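Local coordinates for putative cell surface protein (Streptococcus pyogenes, PDB 4OFQ) that probably serves as a cell-surface adhesin of the antigen I/II family, here represented by its calcium-binding C-terminal region of beta-sandwich domains, at residues T192-V197 and K338-T343; T218-G223 and D311-V316; H247-K252 and V315-K320; Q251-L256 and Y290-K295. All coordinates share one frame; numbering follows the deposited sequence.

Contact 1 of 4, residues T192-V197 and K338-T343; sequences TVHKDV and KSNKVT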
loop_
_atom_site.group_PDB
_atom_site.type_symbol
_atom_site.label_atom_id
_atom_site.label_comp_id
_atom_site.label_asym_id
_atom_site.label_seq_id
_atom_site.Cartn_x
_atom_site.Cartn_y
_atom_site.Cartn_z
ATOM N N THR A 192 -3.108 -1.324 13.425
ATOM C CA THR A 192 -3.143 -1.941 14.755
ATOM C C THR A 192 -4.604 -2.194 15.137
ATOM O O THR A 192 -5.502 -1.450 14.734
ATOM C CB THR A 192 -2.446 -1.071 15.857
ATOM O OG1 THR A 192 -3.229 0.091 16.129
ATOM C CG2 THR A 192 -1.045 -0.639 15.450
ATOM N N VAL A 193 -4.846 -3.263 15.885
ATOM C CA VAL A 193 -6.169 -3.486 16.468
ATOM C C VAL A 193 -5.992 -3.913 17.918
ATOM O O VAL A 193 -4.913 -4.348 18.313
ATOM C CB VAL A 193 -6.997 -4.554 15.700
ATOM C CG1 VAL A 193 -7.404 -4.016 14.311
ATOM C CG2 VAL A 193 -6.217 -5.850 15.578
ATOM N N HIS A 194 -7.049 -3.783 18.710
ATOM C CA HIS A 194 -6.955 -4.091 20.130
ATOM C C HIS A 194 -8.112 -4.961 20.588
ATOM O O HIS A 194 -9.235 -4.857 20.079
ATOM C CB HIS A 194 -6.890 -2.802 20.955
ATOM C CG HIS A 194 -5.725 -1.928 20.612
ATOM N ND1 HIS A 194 -5.776 -0.975 19.620
ATOM C CD2 HIS A 194 -4.469 -1.877 21.119
ATOM C CE1 HIS A 194 -4.606 -0.368 19.533
ATOM N NE2 HIS A 194 -3.795 -0.897 20.433
ATOM N N LYS A 195 -7.829 -5.830 21.548
ATOM C CA LYS A 195 -8.863 -6.656 22.135
ATOM C C LYS A 195 -8.942 -6.342 23.604
ATOM O O LYS A 195 -7.914 -6.185 24.250
ATOM C CB LYS A 195 -8.571 -8.142 21.953
ATOM C CG LYS A 195 -9.637 -9.015 22.606
ATOM C CD LYS A 195 -9.593 -10.459 22.092
ATOM C CE LYS A 195 -10.750 -11.262 22.663
ATOM N NZ LYS A 195 -10.843 -12.597 22.029
ATOM N N ASP A 196 -10.153 -6.215 24.142
ATOM C CA ASP A 196 -10.274 -6.107 25.587
ATOM C C ASP A 196 -11.329 -7.071 26.074
ATOM O O ASP A 196 -12.111 -7.624 25.278
ATOM C CB ASP A 196 -10.567 -4.673 26.033
ATOM C CG ASP A 196 -9.867 -4.322 27.349
ATOM O OD1 ASP A 196 -9.584 -5.243 28.178
ATOM O OD2 ASP A 196 -9.590 -3.119 27.545
ATOM N N VAL A 197 -11.311 -7.323 27.377
ATOM C CA VAL A 197 -12.299 -8.199 27.991
ATOM C C VAL A 197 -12.939 -7.456 29.168
ATOM O O VAL A 197 -12.246 -6.862 30.000
ATOM C CB VAL A 197 -11.699 -9.567 28.413
ATOM C CG1 VAL A 197 -10.535 -9.393 29.390
ATOM C CG2 VAL A 197 -12.780 -10.447 29.019
ATOM N N LYS A 338 -3.185 -8.559 13.824
ATOM C CA LYS A 338 -3.400 -9.353 15.030
ATOM C C LYS A 338 -3.482 -8.480 16.277
ATOM O O LYS A 338 -2.625 -7.625 16.502
ATOM C CB LYS A 338 -2.297 -10.402 15.186
ATOM C CG LYS A 338 -2.444 -11.249 16.439
ATOM C CD LYS A 338 -1.287 -12.229 16.581
ATOM C CE LYS A 338 -1.317 -13.270 15.480
ATOM N NZ LYS A 338 -0.200 -14.245 15.626
ATOM N N SER A 339 -4.506 -8.703 17.100
ATOM C CA SER A 339 -4.676 -7.919 18.313
ATOM C C SER A 339 -3.722 -8.395 19.403
ATOM O O SER A 339 -3.100 -9.462 19.294
ATOM C CB SER A 339 -6.121 -8.063 18.831
ATOM O OG SER A 339 -6.333 -9.364 19.385
ATOM N N ASN A 340 -3.627 -7.613 20.473
ATOM C CA ASN A 340 -3.048 -8.106 21.711
ATOM C C ASN A 340 -3.869 -9.287 22.192
ATOM O O ASN A 340 -5.012 -9.486 21.758
ATOM C CB ASN A 340 -3.103 -7.027 22.781
ATOM C CG ASN A 340 -4.519 -6.511 23.002
ATOM O OD1 ASN A 340 -5.045 -5.775 22.170
ATOM N ND2 ASN A 340 -5.137 -6.897 24.111
ATOM N N LYS A 341 -3.288 -10.071 23.092
ATOM C CA LYS A 341 -4.051 -11.076 23.818
ATOM C C LYS A 341 -4.640 -10.465 25.085
ATOM O O LYS A 341 -4.152 -9.444 25.578
ATOM C CB LYS A 341 -3.164 -12.262 24.203
ATOM C CG LYS A 341 -2.854 -13.231 23.045
ATOM C CD LYS A 341 -3.480 -14.619 23.309
ATOM C CE LYS A 341 -2.999 -15.667 22.295
ATOM N NZ LYS A 341 -3.499 -17.052 22.603
ATOM N N VAL A 342 -5.686 -11.111 25.600
ATOM C CA VAL A 342 -6.172 -10.890 26.960
ATOM C C VAL A 342 -6.332 -12.244 27.639
ATOM O O VAL A 342 -6.408 -13.262 26.967
ATOM C CB VAL A 342 -7.533 -10.161 26.987
ATOM C CG1 VAL A 342 -7.397 -8.753 26.390
ATOM C CG2 VAL A 342 -8.568 -10.963 26.220
ATOM N N THR A 343 -6.347 -12.258 28.971
ATOM C CA THR A 343 -6.643 -13.482 29.714
ATOM C C THR A 343 -7.531 -13.160 30.919
ATOM O O THR A 343 -7.557 -12.019 31.396
ATOM C CB THR A 343 -5.376 -14.241 30.248
ATOM O OG1 THR A 343 -4.820 -13.546 31.381
ATOM C CG2 THR A 343 -4.308 -14.451 29.154
HETATM O O HOH W 1 -2.285 -4.879 16.305
#
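Asn340 lays its side-chain amide against the backbone of Lys195. Its OD1 accepts from Lys195 N at 2.9 Å, and its ND2 gives a hydrogen to Lys195 O, also at 2.9 Å. The second bond lies in the carbonyl plane on a lone pair of Lys195 O, with the oxygen also in the amide plane. The Asn340 side chain crosses that of His194 at about a right angle, with the amide and ring planes 41° apart. Ser339 OG is hydrogen-bonded to Asn340 O and to Tyr328 N, and lies 3.6 Å from Lys195 CB. Val342 CG1 meets Lys195 O at 3.4 Å, while Val342 CB rests on Val197 CG1 at 3.9 Å. Water 1 links Val193 N and Lys338 O. The extended Lys195 chain runs past this contact into the domain. Its NZ is covalently linked to Asn326 CG and hydrogen-bonded to Asp241. This is an intramolecular Lys-Asn isopeptide bond, as in other Gram-positive surface proteins. The amide of Asn340 thus grips the backbone of the very residue whose side chain is cross-linked.

Contact 2 of 4, residues T218-G223 and D311-V316; sequences TYRLEG and DAFVVV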
loop_
_atom_site.group_PDB
_atom_site.type_symbol
_atom_site.label_atom_id
_atom_site.label_comp_id
_atom_site.label_asym_id
_atom_site.label_seq_id
_atom_site.Cartn_x
_atom_site.Cartn_y
_atom_site.Cartn_z
ATOM N N THR A 218 -17.698 -10.126 28.196
ATOM C CA THR A 218 -17.817 -9.563 26.869
ATOM C C THR A 218 -16.452 -9.234 26.323
ATOM O O THR A 218 -15.677 -8.530 26.966
ATOM C CB THR A 218 -18.635 -8.263 26.917
ATOM O OG1 THR A 218 -19.964 -8.562 27.353
ATOM C CG2 THR A 218 -18.680 -7.626 25.555
ATOM N N TYR A 219 -16.158 -9.717 25.119
ATOM C CA TYR A 219 -14.911 -9.326 24.469
ATOM C C TYR A 219 -15.211 -8.176 23.517
ATOM O O TYR A 219 -16.191 -8.220 22.768
ATOM C CB TYR A 219 -14.287 -10.490 23.691
ATOM C CG TYR A 219 -13.806 -11.627 24.563
ATOM C CD1 TYR A 219 -12.772 -11.442 25.464
ATOM C CD2 TYR A 219 -14.397 -12.892 24.487
ATOM C CE1 TYR A 219 -12.325 -12.489 26.268
ATOM C CE2 TYR A 219 -13.966 -13.931 25.287
ATOM C CZ TYR A 219 -12.936 -13.722 26.177
ATOM O OH TYR A 219 -12.511 -14.753 26.985
ATOM N N ARG A 220 -14.377 -7.145 23.558
ATOM C CA ARG A 220 -14.472 -6.094 22.556
ATOM C C ARG A 220 -13.349 -6.267 21.538
ATOM O O ARG A 220 -12.154 -6.237 21.895
ATOM C CB ARG A 220 -14.363 -4.709 23.176
ATOM C CG ARG A 220 -14.470 -3.620 22.119
ATOM C CD ARG A 220 -14.482 -2.241 22.732
ATOM N NE ARG A 220 -13.146 -1.781 23.087
ATOM C CZ ARG A 220 -12.627 -0.627 22.678
ATOM N NH1 ARG A 220 -13.329 0.179 21.889
ATOM N NH2 ARG A 220 -11.402 -0.282 23.052
ATOM N N LEU A 221 -13.729 -6.460 20.280
ATOM C CA LEU A 221 -12.753 -6.523 19.205
ATOM C C LEU A 221 -12.749 -5.165 18.520
ATOM O O LEU A 221 -13.668 -4.846 17.776
ATOM C CB LEU A 221 -13.113 -7.635 18.213
ATOM C CG LEU A 221 -13.559 -8.974 18.817
ATOM C CD1 LEU A 221 -13.809 -10.035 17.713
ATOM C CD2 LEU A 221 -12.523 -9.477 19.836
ATOM N N GLU A 222 -11.732 -4.354 18.789
ATOM C CA GLU A 222 -11.715 -2.978 18.284
ATOM C C GLU A 222 -11.109 -2.937 16.884
ATOM O O GLU A 222 -9.924 -3.221 16.712
ATOM C CB GLU A 222 -10.911 -2.066 19.222
ATOM C CG GLU A 222 -10.986 -0.598 18.822
ATOM C CD GLU A 222 -10.210 0.321 19.750
ATOM O OE1 GLU A 222 -8.964 0.220 19.785
ATOM O OE2 GLU A 222 -10.851 1.155 20.432
ATOM N N GLY A 223 -11.919 -2.603 15.887
ATOM C CA GLY A 223 -11.423 -2.555 14.514
ATOM C C GLY A 223 -10.582 -1.318 14.232
ATOM O O GLY A 223 -10.722 -0.281 14.881
ATOM N N ASP A 311 -16.480 -1.712 15.824
ATOM C CA ASP A 311 -16.091 -2.604 16.915
ATOM C C ASP A 311 -17.094 -3.738 16.996
ATOM O O ASP A 311 -18.306 -3.527 16.825
ATOM C CB ASP A 311 -16.104 -1.886 18.266
ATOM C CG ASP A 311 -14.951 -0.925 18.434
ATOM O OD1 ASP A 311 -14.057 -0.888 17.554
ATOM O OD2 ASP A 311 -14.954 -0.194 19.445
ATOM N N ALA A 312 -16.592 -4.941 17.265
ATOM C CA ALA A 312 -17.458 -6.080 17.527
ATOM C C ALA A 312 -17.444 -6.394 19.019
ATOM O O ALA A 312 -16.404 -6.309 19.671
ATOM C CB ALA A 312 -17.008 -7.287 16.724
ATOM N N PHE A 313 -18.607 -6.733 19.563
ATOM C CA PHE A 313 -18.691 -7.153 20.956
ATOM C C PHE A 313 -19.217 -8.562 20.990
ATOM O O PHE A 313 -20.328 -8.828 20.525
ATOM C CB PHE A 313 -19.624 -6.244 21.753
ATOM C CG PHE A 313 -19.137 -4.836 21.856
ATOM C CD1 PHE A 313 -19.360 -3.939 20.830
ATOM C CD2 PHE A 313 -18.411 -4.419 22.963
ATOM C CE1 PHE A 313 -18.894 -2.634 20.912
ATOM C CE2 PHE A 313 -17.952 -3.117 23.054
ATOM C CZ PHE A 313 -18.194 -2.224 22.023
ATOM N N VAL A 314 -18.430 -9.454 21.575
ATOM C CA VAL A 314 -18.752 -10.868 21.586
ATOM C C VAL A 314 -19.015 -11.312 23.018
ATOM O O VAL A 314 -18.140 -11.189 23.879
ATOM C CB VAL A 314 -17.597 -11.695 20.973
ATOM C CG1 VAL A 314 -17.880 -13.181 21.093
ATOM C CG2 VAL A 314 -17.403 -11.304 19.512
ATOM N N VAL A 315 -20.224 -11.814 23.259
ATOM C CA VAL A 315 -20.661 -12.186 24.600
ATOM C C VAL A 315 -20.543 -13.696 24.765
ATOM O O VAL A 315 -21.046 -14.444 23.934
ATOM C CB VAL A 315 -22.114 -11.753 24.845
ATOM C CG1 VAL A 315 -22.582 -12.234 26.187
ATOM C CG2 VAL A 315 -22.241 -10.228 24.754
ATOM N N VAL A 316 -19.846 -14.136 25.819
ATOM C CA VAL A 316 -19.674 -15.559 26.096
ATOM C C VAL A 316 -20.049 -15.878 27.544
ATOM O O VAL A 316 -20.084 -14.991 28.397
ATOM C CB VAL A 316 -18.211 -16.043 25.828
ATOM C CG1 VAL A 316 -17.756 -15.637 24.424
ATOM C CG2 VAL A 316 -17.252 -15.484 26.882
HETATM O O HOH W 2 -13.568 2.152 19.512
HETATM O O HOH W 3 -12.989 1.032 15.830
#
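Leu221 and Ala312 face each other on the inner side of this antiparallel strand pair, with CB of Leu221 4.2 Å from CB of Ala312. Val314 continues that side. Its CG2 meets Leu221 CD1, and its CB lies near Tyr219 CB. Farther along, Val316 CG2 touches Tyr219 CE2 at 4.0 Å. Backbone hydrogen bonds join Tyr219 with Val314 and Leu221 with Ala312 in both directions. On the other side, Phe313 and Arg220 lie side by side and point the same way. Arg220 CD packs 3.6 Å from Phe313 CE2, and Thr218 CG2 comes to the edge of the same ring. The Arg220 chain bends at chi3 (80°), and its guanidinium then meets two acids. NH1 forms a salt bridge to Asp311 OD2 at 3.0 Å, through a weak hydrogen bond, with the two planes 84° apart. NH2 forms a salt bridge to Glu222 OE2 at 3.0 Å, again through a weak hydrogen bond. The arginine probably offsets the repulsion between the two carboxylates, which water 2 also links. Asp311 OD1 accepts from Gly223 N on its anti side. Strands 216-222 and 310-318 are the middle pair of a four-stranded antiparallel sheet, flanked by strands 194-198 and 248-257. Across the core, Leu221 and Ala312 pack on Phe239 of strand 237-242, and Tyr219 packs on Val324 of strand 323-332.

Contact 3 of 4, residues H247-K252 and V315-K320; sequences HDLYQK and VVKRIK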
loop_
_atom_site.group_PDB
_atom_site.type_symbol
_atom_site.label_atom_id
_atom_site.label_comp_id
_atom_site.label_asym_id
_atom_site.label_seq_id
_atom_site.Cartn_x
_atom_site.Cartn_y
_atom_site.Cartn_z
ATOM N N HIS A 247 -13.734 -23.272 27.376
ATOM C CA HIS A 247 -14.025 -22.462 28.566
ATOM C C HIS A 247 -15.025 -21.328 28.324
ATOM O O HIS A 247 -15.698 -20.865 29.253
ATOM C CB HIS A 247 -12.729 -21.859 29.120
ATOM C CG HIS A 247 -11.785 -22.865 29.697
ATOM N ND1 HIS A 247 -11.065 -23.743 28.914
ATOM C CD2 HIS A 247 -11.437 -23.132 30.979
ATOM C CE1 HIS A 247 -10.320 -24.513 29.689
ATOM N NE2 HIS A 247 -10.520 -24.157 30.947
ATOM N N ASP A 248 -15.098 -20.864 27.085
ATOM C CA ASP A 248 -15.964 -19.737 26.729
ATOM C C ASP A 248 -17.053 -20.246 25.804
ATOM O O ASP A 248 -16.770 -20.788 24.736
ATOM C CB ASP A 248 -15.192 -18.651 25.982
ATOM C CG ASP A 248 -14.416 -17.711 26.898
ATOM O OD1 ASP A 248 -14.636 -17.719 28.126
ATOM O OD2 ASP A 248 -13.569 -16.955 26.363
ATOM N N LEU A 249 -18.303 -20.081 26.207
ATOM C CA LEU A 249 -19.401 -20.521 25.361
ATOM C C LEU A 249 -20.070 -19.304 24.715
ATOM O O LEU A 249 -20.729 -18.516 25.396
ATOM C CB LEU A 249 -20.400 -21.338 26.183
ATOM C CG LEU A 249 -21.704 -21.784 25.514
ATOM C CD1 LEU A 249 -21.454 -22.859 24.469
ATOM C CD2 LEU A 249 -22.679 -22.261 26.566
ATOM N N TYR A 250 -19.876 -19.157 23.405
ATOM C CA TYR A 250 -20.471 -18.068 22.625
ATOM C C TYR A 250 -21.972 -17.911 22.870
ATOM O O TYR A 250 -22.725 -18.888 22.839
ATOM C CB TYR A 250 -20.205 -18.279 21.128
ATOM C CG TYR A 250 -20.801 -17.225 20.217
ATOM C CD1 TYR A 250 -20.131 -16.040 19.958
ATOM C CD2 TYR A 250 -22.024 -17.429 19.596
ATOM C CE1 TYR A 250 -20.679 -15.073 19.117
ATOM C CE2 TYR A 250 -22.577 -16.471 18.750
ATOM C CZ TYR A 250 -21.899 -15.303 18.517
ATOM O OH TYR A 250 -22.453 -14.364 17.680
ATOM N N GLN A 251 -22.394 -16.673 23.118
ATOM C CA GLN A 251 -23.811 -16.365 23.312
ATOM C C GLN A 251 -24.355 -15.534 22.153
ATOM O O GLN A 251 -25.325 -15.923 21.509
ATOM C CB GLN A 251 -24.032 -15.618 24.627
ATOM C CG GLN A 251 -23.567 -16.376 25.864
ATOM C CD GLN A 251 -24.381 -17.625 26.095
ATOM O OE1 GLN A 251 -25.608 -17.560 26.218
ATOM N NE2 GLN A 251 -23.711 -18.780 26.140
ATOM N N LYS A 252 -23.722 -14.398 21.886
ATOM C CA LYS A 252 -24.217 -13.485 20.858
ATOM C C LYS A 252 -23.168 -12.437 20.519
ATOM O O LYS A 252 -22.183 -12.275 21.240
ATOM C CB LYS A 252 -25.490 -12.794 21.353
ATOM C CG LYS A 252 -25.227 -11.652 22.322
ATOM C CD LYS A 252 -26.501 -10.870 22.606
ATOM C CE LYS A 252 -26.212 -9.401 22.856
ATOM N NZ LYS A 252 -25.597 -8.720 21.686
ATOM N N VAL A 315 -20.224 -11.814 23.259
ATOM C CA VAL A 315 -20.661 -12.186 24.600
ATOM C C VAL A 315 -20.543 -13.696 24.765
ATOM O O VAL A 315 -21.046 -14.444 23.934
ATOM C CB VAL A 315 -22.114 -11.753 24.845
ATOM C CG1 VAL A 315 -22.582 -12.234 26.187
ATOM C CG2 VAL A 315 -22.241 -10.228 24.754
ATOM N N VAL A 316 -19.846 -14.136 25.819
ATOM C CA VAL A 316 -19.674 -15.559 26.096
ATOM C C VAL A 316 -20.049 -15.878 27.544
ATOM O O VAL A 316 -20.084 -14.991 28.397
ATOM C CB VAL A 316 -18.211 -16.043 25.828
ATOM C CG1 VAL A 316 -17.756 -15.637 24.424
ATOM C CG2 VAL A 316 -17.252 -15.484 26.882
ATOM N N LYS A 317 -20.350 -17.146 27.804
ATOM C CA LYS A 317 -20.573 -17.631 29.161
ATOM C C LYS A 317 -19.361 -18.479 29.582
ATOM O O LYS A 317 -18.863 -19.299 28.804
ATOM C CB LYS A 317 -21.857 -18.454 29.217
ATOM C CG LYS A 317 -22.088 -19.208 30.508
ATOM C CD LYS A 317 -23.345 -20.063 30.391
ATOM C CE LYS A 317 -23.667 -20.803 31.679
ATOM N NZ LYS A 317 -24.918 -21.613 31.529
ATOM N N ARG A 318 -18.873 -18.254 30.797
ATOM C CA ARG A 318 -17.695 -18.961 31.271
ATOM C C ARG A 318 -18.151 -20.286 31.858
ATOM O O ARG A 318 -18.873 -20.325 32.860
ATOM C CB ARG A 318 -16.932 -18.128 32.306
ATOM C CG ARG A 318 -15.766 -18.862 32.983
ATOM C CD ARG A 318 -14.650 -19.232 32.003
ATOM N NE ARG A 318 -14.384 -18.210 30.993
ATOM C CZ ARG A 318 -13.587 -17.157 31.164
ATOM N NH1 ARG A 318 -12.964 -16.954 32.324
ATOM N NH2 ARG A 318 -13.413 -16.303 30.163
ATOM N N ILE A 319 -17.741 -21.375 31.220
ATOM C CA ILE A 319 -18.318 -22.680 31.534
ATOM C C ILE A 319 -17.378 -23.654 32.244
ATOM O O ILE A 319 -17.810 -24.717 32.671
ATOM C CB ILE A 319 -18.898 -23.371 30.274
ATOM C CG1 ILE A 319 -17.839 -23.474 29.173
ATOM C CG2 ILE A 319 -20.117 -22.616 29.769
ATOM C CD1 ILE A 319 -18.117 -24.567 28.156
ATOM N N LYS A 320 -16.103 -23.297 32.378
ATOM C CA LYS A 320 -15.122 -24.218 32.959
ATOM C C LYS A 320 -14.010 -23.466 33.688
ATOM O O LYS A 320 -13.661 -22.354 33.315
ATOM C CB LYS A 320 -14.532 -25.091 31.848
ATOM C CG LYS A 320 -13.607 -26.209 32.299
ATOM C CD LYS A 320 -13.088 -26.989 31.091
ATOM C CE LYS A 320 -11.887 -27.851 31.452
ATOM N NZ LYS A 320 -12.202 -28.866 32.491
#
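His247 receives the chain of Lys320 over one ring face, a CH-pi contact with Lys320 CD 4.0 Å from the ring centroid. Its backbone O accepts from Ile319 N. Asp248 comes next, and Arg318 grips its OD1 side-on with two nitrogens. Arg318 NE lies 2.9 Å and NH2 2.8 Å from Asp248 OD1, NH2 on its syn lone pair. Carboxylate and guanidinium are nearly coplanar, 28° apart. The bend at chi3 (39°) turns NE toward Asp248. Asp248 OD2 bonds to Tyr219 OH, so both carboxylate oxygens are held. Leu249 exchanges backbone bonds with Lys317 and sets CB 3.8 Å from Ile319 CG2. Its O also accepts from Gln251 NE2, on the opposite face of the carbonyl plane from Lys317 N. The Tyr250 ring stacks with Tyr283. Gln251 N then bonds to Val315 O at 2.7 Å, and Lys252 N reaches the same oxygen in a weak bond of 3.4 Å. Lys252 O accepts from Val315 N. Gln251 and Lys252 together opposite Val315 form a classic beta bulge in an edge strand of the antiparallel sheet.

Contact 4 of 4, residues Q251-L256 and Y290-K295; sequences QKDKVL and YELAFK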
loop_
_atom_site.group_PDB
_atom_site.type_symbol
_atom_site.label_atom_id
_atom_site.label_comp_id
_atom_site.label_asym_id
_atom_site.label_seq_id
_atom_site.Cartn_x
_atom_site.Cartn_y
_atom_site.Cartn_z
ATOM N N GLN A 251 -22.394 -16.673 23.118
ATOM C CA GLN A 251 -23.811 -16.365 23.312
ATOM C C GLN A 251 -24.355 -15.534 22.153
ATOM O O GLN A 251 -25.325 -15.923 21.509
ATOM C CB GLN A 251 -24.032 -15.618 24.627
ATOM C CG GLN A 251 -23.567 -16.376 25.864
ATOM C CD GLN A 251 -24.381 -17.625 26.095
ATOM O OE1 GLN A 251 -25.608 -17.560 26.218
ATOM N NE2 GLN A 251 -23.711 -18.780 26.140
ATOM N N LYS A 252 -23.722 -14.398 21.886
ATOM C CA LYS A 252 -24.217 -13.485 20.858
ATOM C C LYS A 252 -23.168 -12.437 20.519
ATOM O O LYS A 252 -22.183 -12.275 21.240
ATOM C CB LYS A 252 -25.490 -12.794 21.353
ATOM C CG LYS A 252 -25.227 -11.652 22.322
ATOM C CD LYS A 252 -26.501 -10.870 22.606
ATOM C CE LYS A 252 -26.212 -9.401 22.856
ATOM N NZ LYS A 252 -25.597 -8.720 21.686
ATOM N N ASP A 253 -23.364 -11.719 19.416
ATOM C CA ASP A 253 -22.476 -10.601 19.136
ATOM C C ASP A 253 -23.248 -9.337 18.806
ATOM O O ASP A 253 -24.488 -9.329 18.786
ATOM C CB ASP A 253 -21.478 -10.938 18.025
ATOM C CG ASP A 253 -22.148 -11.127 16.671
ATOM O OD1 ASP A 253 -23.394 -11.060 16.592
ATOM O OD2 ASP A 253 -21.424 -11.347 15.675
ATOM N N LYS A 254 -22.499 -8.269 18.577
ATOM C CA LYS A 254 -23.053 -7.002 18.117
ATOM C C LYS A 254 -21.918 -6.283 17.402
ATOM O O LYS A 254 -20.749 -6.498 17.722
ATOM C CB LYS A 254 -23.540 -6.169 19.313
ATOM C CG LYS A 254 -24.066 -4.791 18.938
ATOM C CD LYS A 254 -24.819 -4.115 20.090
ATOM C CE LYS A 254 -23.930 -3.908 21.304
ATOM N NZ LYS A 254 -24.614 -3.100 22.367
ATOM N N VAL A 255 -22.243 -5.447 16.426
ATOM C CA VAL A 255 -21.200 -4.683 15.738
ATOM C C VAL A 255 -21.666 -3.233 15.540
ATOM O O VAL A 255 -22.792 -2.995 15.073
ATOM C CB VAL A 255 -20.815 -5.354 14.392
ATOM C CG1 VAL A 255 -22.056 -5.577 13.529
ATOM C CG2 VAL A 255 -19.776 -4.502 13.648
ATOM N N LEU A 256 -20.830 -2.274 15.942
ATOM C CA LEU A 256 -21.217 -0.862 15.939
ATOM C C LEU A 256 -20.239 -0.002 15.153
ATOM O O LEU A 256 -19.030 -0.226 15.190
ATOM C CB LEU A 256 -21.269 -0.317 17.367
ATOM C CG LEU A 256 -22.168 -1.062 18.350
ATOM C CD1 LEU A 256 -22.042 -0.469 19.749
ATOM C CD2 LEU A 256 -23.596 -1.000 17.862
ATOM N N TYR A 290 -15.012 -18.102 15.351
ATOM C CA TYR A 290 -15.950 -17.000 15.172
ATOM C C TYR A 290 -15.471 -16.060 14.068
ATOM O O TYR A 290 -14.309 -15.675 14.030
ATOM C CB TYR A 290 -16.086 -16.209 16.481
ATOM C CG TYR A 290 -16.812 -14.889 16.328
ATOM C CD1 TYR A 290 -16.118 -13.717 16.016
ATOM C CD2 TYR A 290 -18.188 -14.808 16.505
ATOM C CE1 TYR A 290 -16.778 -12.508 15.872
ATOM C CE2 TYR A 290 -18.860 -13.610 16.355
ATOM C CZ TYR A 290 -18.144 -12.460 16.044
ATOM O OH TYR A 290 -18.792 -11.260 15.906
ATOM N N GLU A 291 -16.388 -15.651 13.204
ATOM C CA GLU A 291 -16.058 -14.733 12.134
ATOM C C GLU A 291 -17.199 -13.725 11.951
ATOM O O GLU A 291 -18.362 -14.102 11.965
ATOM C CB GLU A 291 -15.880 -15.556 10.860
ATOM C CG GLU A 291 -15.386 -14.808 9.669
ATOM C CD GLU A 291 -15.295 -15.715 8.465
ATOM O OE1 GLU A 291 -14.453 -16.643 8.488
ATOM O OE2 GLU A 291 -16.087 -15.516 7.516
ATOM N N LEU A 292 -16.870 -12.446 11.809
ATOM C CA LEU A 292 -17.863 -11.467 11.370
ATOM C C LEU A 292 -17.273 -10.682 10.206
ATOM O O LEU A 292 -16.241 -10.024 10.349
ATOM C CB LEU A 292 -18.286 -10.534 12.516
ATOM C CG LEU A 292 -19.372 -9.497 12.197
ATOM C CD1 LEU A 292 -20.236 -9.212 13.416
ATOM C CD2 LEU A 292 -18.743 -8.202 11.700
ATOM N N ALA A 293 -17.931 -10.755 9.057
ATOM C CA ALA A 293 -17.432 -10.119 7.840
ATOM C C ALA A 293 -18.408 -9.089 7.307
ATOM O O ALA A 293 -19.609 -9.360 7.169
ATOM C CB ALA A 293 -17.157 -11.169 6.757
ATOM N N PHE A 294 -17.894 -7.911 6.978
ATOM C CA PHE A 294 -18.720 -6.942 6.277
ATOM C C PHE A 294 -18.991 -7.398 4.848
ATOM O O PHE A 294 -18.125 -7.991 4.200
ATOM C CB PHE A 294 -18.069 -5.565 6.319
ATOM C CG PHE A 294 -18.427 -4.797 7.549
ATOM C CD1 PHE A 294 -17.681 -4.930 8.705
ATOM C CD2 PHE A 294 -19.542 -3.963 7.557
ATOM C CE1 PHE A 294 -18.039 -4.237 9.861
ATOM C CE2 PHE A 294 -19.901 -3.269 8.701
ATOM C CZ PHE A 294 -19.146 -3.407 9.851
ATOM N N LYS A 295 -20.198 -7.131 4.358
ATOM C CA LYS A 295 -20.541 -7.517 2.992
ATOM C C LYS A 295 -19.823 -6.628 1.975
ATOM O O LYS A 295 -19.766 -5.408 2.141
ATOM C CB LYS A 295 -22.046 -7.439 2.778
ATOM C CG LYS A 295 -22.833 -8.439 3.609
ATOM C CD LYS A 295 -24.297 -8.024 3.718
ATOM C CE LYS A 295 -25.096 -9.096 4.449
ATOM N NZ LYS A 295 -26.512 -8.682 4.621
#
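The Tyr290 ring has Asp253 OD2 at its edge, in the ring plane, and the carboxylate stands nearly perpendicular to the ring, 88° away. This contact joins two facing sheets of a beta sandwich, with segment axes 9.9 Å apart at an angle of 29°. The ring of Phe294 points its CZ at Val255 CG2, tip to tip, at 4.0 Å. Phe294 also makes an edge-to-face contact with Phe308. Between the two rings, Leu292 sends CD1 to Val255 CB at 4.0 Å and to Asp253 OD2 at 3.3 Å. Asp253 thus brings a carboxylate, probably charged, to an otherwise apolar interface. Its OD2 is hydrogen-bonded to Tyr290 OH and to Thr281 OG1, which probably stabilises the carboxylate in its charged form. Tyr290 OH donates to Asp253 OD2 at 2.6 Å, on the anti lone pair.

In the fold
From the N terminus the chain first builds the calcium-binding domain, then enters the domain holding all four contacts. Contact 1 closes the longest loop, from 192-197 to 338-343, and links an edge strand of the four-stranded sheet to the final strands of the facing sheet. The other three nest within it. Contact 2 pairs the middle strands. Contact 4 lies wholly inside its loop and ties strand 248-257 to the opposing sheet. Contact 3 starts on that same strand and shares Val315 and Val316 with contact 2. Contacts 2 and 3 also touch. Contacts 3 and 4 share Gln251 and Lys252, and Tyr250 packs on Tyr290 between them.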